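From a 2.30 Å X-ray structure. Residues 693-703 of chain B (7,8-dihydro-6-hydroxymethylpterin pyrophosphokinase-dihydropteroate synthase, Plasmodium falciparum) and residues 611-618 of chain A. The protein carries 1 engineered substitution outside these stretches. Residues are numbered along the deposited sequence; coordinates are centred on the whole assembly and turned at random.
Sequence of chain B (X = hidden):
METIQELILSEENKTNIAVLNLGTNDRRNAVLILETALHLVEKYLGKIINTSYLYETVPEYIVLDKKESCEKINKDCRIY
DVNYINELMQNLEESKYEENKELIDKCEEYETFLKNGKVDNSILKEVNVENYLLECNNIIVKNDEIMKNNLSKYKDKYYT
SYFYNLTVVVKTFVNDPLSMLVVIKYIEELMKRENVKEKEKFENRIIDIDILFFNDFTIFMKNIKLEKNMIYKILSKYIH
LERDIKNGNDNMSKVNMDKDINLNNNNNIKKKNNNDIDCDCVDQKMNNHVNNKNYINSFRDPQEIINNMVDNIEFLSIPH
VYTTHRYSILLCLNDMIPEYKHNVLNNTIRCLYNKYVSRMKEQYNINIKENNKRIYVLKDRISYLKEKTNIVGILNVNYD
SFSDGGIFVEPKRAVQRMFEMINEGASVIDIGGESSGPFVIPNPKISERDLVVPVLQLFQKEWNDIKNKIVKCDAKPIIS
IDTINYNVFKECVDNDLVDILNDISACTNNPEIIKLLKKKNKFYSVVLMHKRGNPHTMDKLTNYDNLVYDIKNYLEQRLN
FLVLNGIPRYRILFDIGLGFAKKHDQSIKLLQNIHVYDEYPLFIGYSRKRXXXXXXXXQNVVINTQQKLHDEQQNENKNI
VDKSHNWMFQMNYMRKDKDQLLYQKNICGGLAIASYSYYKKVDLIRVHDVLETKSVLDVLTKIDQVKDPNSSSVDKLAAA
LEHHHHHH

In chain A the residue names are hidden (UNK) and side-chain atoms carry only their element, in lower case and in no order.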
# COMPACT_ATOMS: atom_id res chain seq x y z
N THR B 693 13.50 -4.36 -10.17
CA THR B 693 12.87 -4.62 -8.88
C THR B 693 13.50 -3.74 -7.80
O THR B 693 12.80 -3.15 -6.98
CB THR B 693 12.93 -6.12 -8.55
OG1 THR B 693 12.32 -6.83 -9.64
CG2 THR B 693 12.24 -6.47 -7.25
N LYS B 694 14.84 -3.68 -7.80
CA LYS B 694 15.57 -2.86 -6.84
C LYS B 694 15.18 -1.38 -6.97
O LYS B 694 15.15 -0.67 -5.97
CB LYS B 694 17.08 -3.02 -7.05
CG LYS B 694 17.96 -2.40 -5.98
CD LYS B 694 17.71 -2.99 -4.60
CE LYS B 694 18.80 -2.68 -3.59
NZ LYS B 694 19.01 -1.22 -3.45
N SER B 695 14.93 -0.92 -8.20
CA SER B 695 14.60 0.48 -8.42
C SER B 695 13.27 0.78 -7.74
O SER B 695 13.12 1.82 -7.11
CB SER B 695 14.54 0.82 -9.89
OG SER B 695 15.79 0.57 -10.50
N VAL B 696 12.33 -0.19 -7.86
CA VAL B 696 11.02 -0.07 -7.26
C VAL B 696 11.14 -0.07 -5.74
O VAL B 696 10.59 0.78 -5.08
CB VAL B 696 10.04 -1.15 -7.78
CG1 VAL B 696 8.80 -1.27 -6.90
CG2 VAL B 696 9.62 -0.85 -9.22
N LEU B 697 11.85 -1.04 -5.17
CA LEU B 697 11.93 -1.13 -3.73
C LEU B 697 12.64 0.11 -3.15
O LEU B 697 12.33 0.54 -2.05
CB LEU B 697 12.63 -2.44 -3.34
CG LEU B 697 11.95 -3.75 -3.78
CD1 LEU B 697 12.74 -4.96 -3.31
CD2 LEU B 697 10.52 -3.86 -3.26
N ASP B 698 13.62 0.66 -3.89
CA ASP B 698 14.36 1.82 -3.40
C ASP B 698 13.44 3.02 -3.22
O ASP B 698 13.56 3.73 -2.24
CB ASP B 698 15.54 2.18 -4.31
CG ASP B 698 16.77 1.30 -4.10
OD1 ASP B 698 16.77 0.50 -3.12
OD2 ASP B 698 17.74 1.42 -4.91
N VAL B 699 12.54 3.24 -4.18
CA VAL B 699 11.63 4.37 -4.17
C VAL B 699 10.55 4.15 -3.10
O VAL B 699 10.19 5.10 -2.41
CB VAL B 699 10.98 4.57 -5.55
CG1 VAL B 699 9.81 5.55 -5.52
CG2 VAL B 699 12.00 4.95 -6.61
N LEU B 700 10.03 2.92 -2.98
CA LEU B 700 9.02 2.67 -1.96
C LEU B 700 9.62 2.86 -0.56
O LEU B 700 8.98 3.45 0.31
CB LEU B 700 8.34 1.31 -2.15
CG LEU B 700 7.61 1.11 -3.49
CD1 LEU B 700 7.00 -0.27 -3.60
CD2 LEU B 700 6.52 2.15 -3.70
N THR B 701 10.87 2.41 -0.37
CA THR B 701 11.58 2.57 0.89
C THR B 701 11.76 4.06 1.22
O THR B 701 11.62 4.45 2.39
CB THR B 701 12.91 1.80 0.89
OG1 THR B 701 12.65 0.41 0.66
CG2 THR B 701 13.62 1.91 2.22
N LYS B 702 12.09 4.88 0.21
CA LYS B 702 12.32 6.30 0.42
C LYS B 702 11.03 6.99 0.82
O LYS B 702 11.04 7.83 1.72
CB LYS B 702 12.91 6.99 -0.82
CG LYS B 702 14.36 7.38 -0.67
CD LYS B 702 14.57 8.71 0.03
CE LYS B 702 16.05 9.02 0.18
NZ LYS B 702 16.29 10.16 1.11
N ILE B 703 9.93 6.67 0.13
CA ILE B 703 8.66 7.27 0.47
C ILE B 703 8.28 6.92 1.91
O ILE B 703 7.70 7.75 2.61
CB ILE B 703 7.58 6.89 -0.56
CG1 ILE B 703 7.91 7.44 -1.95
CG2 ILE B 703 6.20 7.34 -0.07
CD1 ILE B 703 6.97 6.97 -3.04
N UNK A 611 14.08 13.62 -9.02
CA UNK A 611 13.92 13.16 -7.65
C UNK A 611 13.86 11.63 -7.58
O UNK A 611 14.14 11.06 -6.53
c UNK A 611 12.74 13.86 -6.95
c UNK A 611 8.89 12.09 -7.71
c UNK A 611 9.35 13.10 -8.52
c UNK A 611 9.67 11.62 -6.68
c UNK A 611 10.60 13.67 -8.27
c UNK A 611 10.90 12.21 -6.41
c UNK A 611 11.39 13.24 -7.21
N UNK A 612 13.48 10.96 -8.68
CA UNK A 612 13.42 9.50 -8.67
C UNK A 612 14.83 8.91 -8.50
O UNK A 612 15.03 8.06 -7.61
c UNK A 612 12.71 8.96 -9.93
c UNK A 612 12.80 7.44 -9.98
c UNK A 612 10.52 9.03 -11.27
c UNK A 612 11.26 9.46 -10.01
N UNK A 613 15.79 9.41 -9.30
CA UNK A 613 17.18 8.96 -9.29
C UNK A 613 17.77 9.18 -7.91
O UNK A 613 18.60 8.39 -7.45
c UNK A 613 17.98 9.69 -10.36
N UNK A 614 17.30 10.22 -7.22
CA UNK A 614 17.75 10.56 -5.88
C UNK A 614 17.33 9.50 -4.85
O UNK A 614 17.85 9.47 -3.74
c UNK A 614 16.73 12.15 -2.98
n UNK A 614 17.37 12.81 -1.95
c UNK A 614 17.44 12.36 -4.11
c UNK A 614 18.47 13.41 -2.44
n UNK A 614 18.53 13.15 -3.74
c UNK A 614 17.19 11.94 -5.51
N UNK A 615 16.33 8.67 -5.18
CA UNK A 615 15.87 7.66 -4.24
C UNK A 615 16.80 6.45 -4.29
O UNK A 615 16.79 5.60 -3.40
s UNK A 615 13.18 8.41 -4.43
c UNK A 615 14.48 7.16 -4.60
N UNK A 616 17.63 6.37 -5.32
CA UNK A 616 18.30 5.12 -5.59
C UNK A 616 19.69 5.02 -4.98
O UNK A 616 20.42 6.01 -4.86
c UNK A 616 14.49 4.37 -8.50
s UNK A 616 16.23 4.14 -8.83
c UNK A 616 18.20 4.72 -7.06
c UNK A 616 16.86 4.02 -7.23
N UNK A 617 20.02 3.78 -4.61
CA UNK A 617 20.94 3.42 -3.55
C UNK A 617 22.38 3.80 -3.91
O UNK A 617 23.04 4.50 -3.15
c UNK A 617 20.83 1.93 -3.22
o UNK A 617 21.86 0.52 -1.59
c UNK A 617 21.29 1.59 -1.82
n UNK A 617 21.05 2.49 -0.88
N UNK A 618 22.84 3.31 -5.08
CA UNK A 618 24.21 3.48 -5.54
C UNK A 618 25.11 2.47 -4.83
O UNK A 618 26.10 2.05 -5.46
o UNK A 618 27.02 5.16 -5.01
c UNK A 618 24.69 4.93 -5.37
o UNK A 618 26.28 5.38 -7.07
c UNK A 618 26.11 5.18 -5.85
O HOH W 1 15.93 3.90 -0.55
O HOH W 2 20.28 -1.22 -0.55

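Position 611 of chain A carries seven side-chain atoms, all carbon: one, then a ring of six. No oxygen extends the ring, so this is phenylalanine. A:Phe611 is buried, which suits an aromatic hydrocarbon side chain, but it makes no contact with the chain B stretch.

Position 612 has four carbons, forked at the first, with one arm two carbons long, and they touch B:Val699. That beta-branched pattern is isoleucine. CG2 of A:Ile612 lies 4.3 Å from CG2 of B:Val699, an apolar contact that suits two buried aliphatic side chains.

Position 613 has a single carbon, pointing away from the chain B stretch: alanine. On an exposed residue, a lone methyl leaves little apolar surface to cover. A:Ala613 opens a type I beta turn that ends at position 616, whose backbone N donates to O of A:Ala613 at 3.1 Å.

At position 614 one carbon leads to a five-membered ring of three carbons and two nitrogens, which B:Lys702 approaches obliquely: the imidazole of histidine. NE2 of A:His614 is 4.2 Å from NZ of B:Lys702; NE2 of A:His614 is hydrogen-bonded elsewhere in the structure.

Position 615 shows one carbon and then one sulfur, pointing toward the helix and touching B:Val699 and B:Lys702, hence cysteine. The compact side chain of A:Cys615 fits between them: its CB is 3.9 Å from CG2 of B:Val699, and its SG is 3.9 Å from CB of B:Lys702.

Position 616 has an unbranched chain of two carbons, a sulfur and a last carbon, which reaches B:Ser695 and B:Val699: methionine. Though the CA-to-CB bond of A:Met616 points sideways, the flexible thioether brings CE to 3.2 Å from both CG2 of B:Val699 and O of B:Ser695, close approaches for a methyl group.

Position 617 has two carbons, the second carrying one oxygen and one nitrogen, and lies against B:Lys694 and B:Asp698: asparagine. The backbone N of A:Asn617 donates to OD2 of B:Asp698 at 3.3 Å, and a water links its OD1 to NZ of B:Lys694, a role suited to an amide oxygen, although the residue is poorly ordered.

Position 618 has two carbons, the second carrying two oxygens: a carboxylate, aspartate. A:Asp618 points away and makes no contact with the chain B stretch; its exposure suits a charged group.

The contact thus sets a turn against one side of a helix. B:Val699 gathers the apolar groups, while B:Asp698 caters to the polar ones: its OD1 forms a salt bridge with NZ of B:Lys694 at 2.8 Å, its OD2 accepts the direct hydrogen bond, and a water donates to its backbone O and, weakly, to O of A:Cys615.

Chain A (611-618) FIAHCMND
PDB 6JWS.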